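Local coordinates for protein citrate lyase (Yersinia pestis, PDB 3QLL) that probably acts as a magnesium-dependent lyase of the citrate lyase beta-subunit (CitE-like) family, with a closed eight-stranded beta/alpha barrel, at residues Y132-T138 against R159-E165; L183-F188 against I222-A227. One frame throughout, in Å; residues are numbered along the deposited sequence.

Interaction 1. Residues Y132-T138 against R159-E165; sequences YLVLPKT and RLIGIIE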
# COMPACT_ATOMS: atom_id res chain seq x y z
N TYR A 132 15.85 -9.67 -24.78
CA TYR A 132 15.53 -9.04 -23.52
C TYR A 132 16.78 -8.95 -22.68
O TYR A 132 17.45 -9.94 -22.46
CB TYR A 132 14.47 -9.82 -22.75
CG TYR A 132 13.13 -9.84 -23.42
CD1 TYR A 132 12.32 -8.70 -23.46
CD2 TYR A 132 12.68 -10.99 -24.05
CE1 TYR A 132 11.09 -8.74 -24.08
CE2 TYR A 132 11.46 -11.04 -24.68
CZ TYR A 132 10.67 -9.91 -24.70
OH TYR A 132 9.45 -9.97 -25.32
N LEU A 133 17.09 -7.75 -22.23
CA LEU A 133 18.16 -7.56 -21.28
C LEU A 133 17.54 -7.38 -19.90
O LEU A 133 16.81 -6.43 -19.67
CB LEU A 133 18.98 -6.32 -21.65
CG LEU A 133 20.24 -6.29 -20.78
CD1 LEU A 133 21.01 -7.61 -20.94
CD2 LEU A 133 21.11 -5.10 -21.06
N VAL A 134 17.81 -8.31 -19.00
CA VAL A 134 17.20 -8.29 -17.67
C VAL A 134 18.17 -7.68 -16.66
O VAL A 134 19.27 -8.17 -16.47
CB VAL A 134 16.77 -9.73 -17.22
CG1 VAL A 134 16.07 -9.70 -15.87
CG2 VAL A 134 15.87 -10.36 -18.26
N LEU A 135 17.78 -6.55 -16.08
CA LEU A 135 18.65 -5.82 -15.17
C LEU A 135 18.23 -6.02 -13.71
O LEU A 135 17.13 -5.58 -13.32
CB LEU A 135 18.64 -4.34 -15.52
CG LEU A 135 19.54 -3.51 -14.60
CD1 LEU A 135 21.00 -3.87 -14.92
CD2 LEU A 135 19.24 -2.00 -14.71
N PRO A 136 19.09 -6.64 -12.89
CA PRO A 136 18.82 -6.85 -11.46
C PRO A 136 18.90 -5.57 -10.68
O PRO A 136 19.58 -4.61 -11.10
CB PRO A 136 19.97 -7.78 -11.01
CG PRO A 136 21.03 -7.51 -11.92
CD PRO A 136 20.41 -7.17 -13.26
N LYS A 137 18.21 -5.56 -9.55
CA LYS A 137 18.25 -4.43 -8.64
C LYS A 137 18.01 -3.09 -9.34
O LYS A 137 18.75 -2.13 -9.12
CB LYS A 137 19.59 -4.43 -7.89
CG LYS A 137 19.44 -4.12 -6.42
CD LYS A 137 20.78 -3.90 -5.72
CE LYS A 137 20.60 -3.64 -4.22
NZ LYS A 137 19.81 -4.70 -3.49
N THR A 138 16.99 -3.02 -10.18
CA THR A 138 16.61 -1.76 -10.81
C THR A 138 16.01 -0.84 -9.74
O THR A 138 15.09 -1.25 -9.01
CB THR A 138 15.59 -2.00 -11.92
OG1 THR A 138 16.22 -2.80 -12.91
CG2 THR A 138 15.15 -0.68 -12.55
N ARG A 159 14.97 -5.08 -26.03
CA ARG A 159 14.08 -4.52 -25.04
C ARG A 159 14.55 -4.84 -23.64
O ARG A 159 15.34 -5.78 -23.45
CB ARG A 159 12.64 -5.00 -25.28
CG ARG A 159 12.05 -4.43 -26.55
CD ARG A 159 10.59 -4.82 -26.67
NE ARG A 159 9.74 -4.11 -25.71
CZ ARG A 159 9.19 -2.92 -25.93
NH1 ARG A 159 9.45 -2.29 -27.07
NH2 ARG A 159 8.43 -2.35 -25.00
N LEU A 160 14.09 -4.04 -22.66
CA LEU A 160 14.56 -4.17 -21.29
C LEU A 160 13.54 -4.79 -20.37
O LEU A 160 12.34 -4.65 -20.57
CB LEU A 160 14.96 -2.79 -20.73
CG LEU A 160 15.96 -2.01 -21.56
CD1 LEU A 160 16.33 -0.70 -20.87
CD2 LEU A 160 17.18 -2.88 -21.80
N ILE A 161 14.03 -5.51 -19.38
CA ILE A 161 13.21 -5.96 -18.27
C ILE A 161 13.91 -5.56 -16.97
O ILE A 161 15.06 -5.94 -16.74
CB ILE A 161 13.03 -7.51 -18.27
CG1 ILE A 161 12.41 -8.00 -19.58
CG2 ILE A 161 12.20 -7.95 -17.08
CD1 ILE A 161 10.98 -7.57 -19.79
N GLY A 162 13.22 -4.81 -16.11
CA GLY A 162 13.80 -4.43 -14.83
C GLY A 162 13.34 -5.37 -13.72
O GLY A 162 12.24 -5.94 -13.81
N ILE A 163 14.19 -5.62 -12.74
CA ILE A 163 13.78 -6.40 -11.56
C ILE A 163 13.61 -5.46 -10.37
O ILE A 163 14.57 -4.78 -9.96
CB ILE A 163 14.77 -7.51 -11.20
CG1 ILE A 163 14.96 -8.47 -12.37
CG2 ILE A 163 14.33 -8.26 -9.93
CD1 ILE A 163 15.91 -9.60 -12.05
N ILE A 164 12.43 -5.48 -9.77
CA ILE A 164 12.17 -4.74 -8.57
C ILE A 164 12.36 -5.68 -7.37
O ILE A 164 11.53 -6.52 -7.09
CB ILE A 164 10.74 -4.16 -8.59
CG1 ILE A 164 10.55 -3.35 -9.88
CG2 ILE A 164 10.44 -3.22 -7.45
CD1 ILE A 164 11.35 -2.03 -9.93
N GLU A 165 13.53 -5.60 -6.73
CA GLU A 165 13.86 -6.51 -5.62
C GLU A 165 14.25 -5.77 -4.34
O GLU A 165 14.84 -6.37 -3.45
CB GLU A 165 14.97 -7.50 -6.00
CG GLU A 165 15.98 -7.00 -7.01
CD GLU A 165 16.89 -8.10 -7.54
OE1 GLU A 165 16.70 -9.31 -7.20
OE2 GLU A 165 17.76 -7.78 -8.37
O HOH W 1 15.27 -3.15 -6.90

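Interaction 2. Residues L183-F188 against I222-A227; sequences LAGLIF and IPAIDA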
# COMPACT_ATOMS: atom_id res chain seq x y z
N LEU A 183 11.40 -0.36 -22.14
CA LEU A 183 11.01 -1.24 -21.03
C LEU A 183 9.81 -2.07 -21.44
O LEU A 183 8.83 -1.52 -21.94
CB LEU A 183 10.68 -0.42 -19.79
CG LEU A 183 10.25 -1.21 -18.57
CD1 LEU A 183 11.40 -2.10 -18.18
CD2 LEU A 183 9.87 -0.28 -17.43
N ALA A 184 9.91 -3.39 -21.31
CA ALA A 184 8.87 -4.29 -21.78
C ALA A 184 8.18 -5.10 -20.68
O ALA A 184 7.31 -5.89 -20.95
CB ALA A 184 9.45 -5.25 -22.84
N GLY A 185 8.55 -4.85 -19.44
CA GLY A 185 8.01 -5.59 -18.31
C GLY A 185 8.91 -5.49 -17.09
O GLY A 185 10.09 -5.14 -17.18
N LEU A 186 8.33 -5.77 -15.93
CA LEU A 186 9.07 -5.80 -14.68
C LEU A 186 8.85 -7.15 -13.95
O LEU A 186 7.72 -7.62 -13.80
CB LEU A 186 8.63 -4.65 -13.79
CG LEU A 186 8.99 -3.24 -14.26
CD1 LEU A 186 8.35 -2.20 -13.35
CD2 LEU A 186 10.55 -3.06 -14.30
N ILE A 187 9.93 -7.72 -13.46
CA ILE A 187 9.89 -8.91 -12.65
C ILE A 187 9.95 -8.51 -11.15
O ILE A 187 10.65 -7.57 -10.79
CB ILE A 187 11.07 -9.88 -12.99
CG1 ILE A 187 10.99 -10.32 -14.45
CG2 ILE A 187 11.07 -11.09 -12.08
CD1 ILE A 187 12.23 -11.01 -14.95
N PHE A 188 9.13 -9.15 -10.32
CA PHE A 188 9.21 -8.97 -8.87
C PHE A 188 10.29 -9.85 -8.31
O PHE A 188 10.35 -11.05 -8.62
CB PHE A 188 7.89 -9.35 -8.22
CG PHE A 188 7.82 -9.06 -6.73
CD1 PHE A 188 8.09 -7.79 -6.23
CD2 PHE A 188 7.43 -10.06 -5.84
CE1 PHE A 188 8.00 -7.51 -4.87
CE2 PHE A 188 7.34 -9.79 -4.46
CZ PHE A 188 7.62 -8.52 -3.97
N ILE A 222 2.75 -2.32 -19.57
CA ILE A 222 3.67 -3.47 -19.58
C ILE A 222 3.22 -4.57 -18.60
O ILE A 222 2.61 -4.28 -17.57
CB ILE A 222 5.15 -3.04 -19.22
CG1 ILE A 222 5.24 -2.51 -17.78
CG2 ILE A 222 5.71 -2.01 -20.25
CD1 ILE A 222 6.57 -1.87 -17.43
N PRO A 223 3.61 -5.82 -18.88
CA PRO A 223 3.23 -6.91 -17.98
C PRO A 223 4.06 -6.89 -16.71
O PRO A 223 5.23 -6.44 -16.73
CB PRO A 223 3.55 -8.17 -18.77
CG PRO A 223 4.58 -7.76 -19.74
CD PRO A 223 4.40 -6.30 -20.02
N ALA A 224 3.43 -7.30 -15.60
CA ALA A 224 4.13 -7.60 -14.35
C ALA A 224 4.46 -9.07 -14.33
O ALA A 224 3.62 -9.92 -14.65
CB ALA A 224 3.27 -7.24 -13.18
N ILE A 225 5.71 -9.39 -14.04
CA ILE A 225 6.11 -10.78 -13.98
C ILE A 225 6.43 -11.21 -12.56
O ILE A 225 7.38 -10.70 -11.97
CB ILE A 225 7.31 -11.05 -14.87
CG1 ILE A 225 7.01 -10.56 -16.30
CG2 ILE A 225 7.66 -12.54 -14.84
CD1 ILE A 225 8.25 -10.31 -17.11
N ASP A 226 5.69 -12.20 -12.06
CA ASP A 226 5.89 -12.63 -10.69
C ASP A 226 7.24 -13.34 -10.47
O ASP A 226 7.83 -13.95 -11.40
CB ASP A 226 4.74 -13.54 -10.22
CG ASP A 226 4.71 -13.73 -8.70
OD1 ASP A 226 5.25 -12.85 -7.95
OD2 ASP A 226 4.15 -14.75 -8.25
N ALA A 227 7.69 -13.23 -9.22
CA ALA A 227 8.86 -13.90 -8.69
C ALA A 227 8.77 -15.40 -8.89
O ALA A 227 7.67 -15.95 -8.99
CB ALA A 227 9.03 -13.56 -7.21

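Interaction 1. Residues Y132-T138 against R159-E165
Ile161 lies against two residues of the neighbouring strand, its CG1 3.9 Å from Tyr132 CD1 and its CB 4.0 Å from Val134 CG2. Its CG1 branch stands beside the backbone N (chi1 -58°), which carries it back along the strand to the Tyr132 ring. The two side chains cross at a slant, whereas Ile161 and Val134 run side by side in the same direction. Ile163 continues this apolar row: its CD1 reaches across to Val134 CG1 at 3.8 Å and also meets the CA of Pro136. Branched aliphatic groups suit a curved strand whose inner face must be filled, and here Ile161 also touches Ile187, and Ile163 touches Arg107, both from other strands of the barrel. Tyr132 buries its ring in the same interior, while its hydroxyl is hydrogen-bonded to Thr42. On the outer face, Leu133 and Leu135 pack on helix 141-150.

A parallel ladder of four backbone bonds runs from Arg159 to Ile163. Beyond it the chain turns, and Thr138 N bonds to Ile163 O at 3.0 Å. Thr138 OG1 donates to Leu135 O from above the carbonyl plane (3.0 Å), on the face opposite that used by Ile163 N, so this buried oxygen has two donors. The same hydroxyl lies over Gly162, where the lack of a side chain accommodates it. The extended Glu165 side chain presents the anti lone pair of OE2 to Lys137 N, 2.6 Å away in a bent bond of 137°. A water joins Thr138 O to Glu165 N. This chemistry implies a carboxylate just past the end of the strand, with OE2 held by a main-chain amide and OE1 close to Asp192, consistent with its predicted role in binding magnesium and substrate.

Interaction 2. Residues L183-F188 against I222-A227
Leu186 and Ile187 pair in parallel with Ala224 and Ile225, the short strands inclined at 27°, through three backbone hydrogen bonds: Leu186 N to Pro223 O, Ile225 N to Leu186 O, and Phe188 N to Ile225 O. Ile225 N lies 2.7 Å from Leu186 O, and Leu186 N a longer 3.3 Å from Pro223 O. Ahead of the ladder, Gly185 adopts backbone angles at which a CB would be forced against the preceding carbonyl as well as close to Pro223 O, so a residue without a side chain fits here. The ring of Pro223 lies against the Ala184 carbonyl, its CD 3.1 Å from Ala184 O, and its nitrogen has no hydrogen to offer.

Ile222 buries more area than any other residue of the contact. Its CG1 is wedged between the backbone N and the carbonyl carbon (chi1 65°), a crowded position that sends CD1 to Leu183 CD2, 3.7 Å away, with the two side chains nearly perpendicular; the same methyl also meets Leu186 CG. Inside the barrel, Ile187 CG1 lies 3.8 Å from Ile225 CB and equally near its CD1, two branched side chains that fill the space between adjacent strands. Leu186 and Phe188 instead face helix 203-220. The Phe188 ring lies beside the Asp226 carboxylate with the two planes 17° apart, and its CD2 approaches Ala227 CB at 4.1 Å. Asp226 owes its polar grip to Lys253 and Arg210, each a salt-bridge partner, which probably offsets the charge of the buried acid. Small Ala227 sets its CB 3.2 Å from Phe188 O. Two parallel neighbouring strands, joined through a connection that includes helix 203-220, which packs on their outer side, form a beta-alpha-beta crossover, the repeating element of the TIM barrel to which the HpcH/HpaI aldolase and citrate lyase family belongs.

From the N terminus, strand 132-135 leads through helix 141-150 to strand 159-164, and interaction 1 closes that excursion of 20 residues. Two short helices, 167-171 and 173-177, then bring the chain to strand 183-188. Interaction 2 closes a longer loop of 33 residues containing helices 190-197 and 203-220. The loops follow in series, neither nested nor crossed. Strands 159-164 and 183-188 are neighbours, probably hydrogen-bonded through Leu160 O to Ala184 N and Ile164 N to Ile187 O, so the two contacts merge into four consecutive staves of the barrel. Within the loop closed by interaction 2, helix 190-197 supplies Asp192, which approaches Glu165 at the predicted magnesium site.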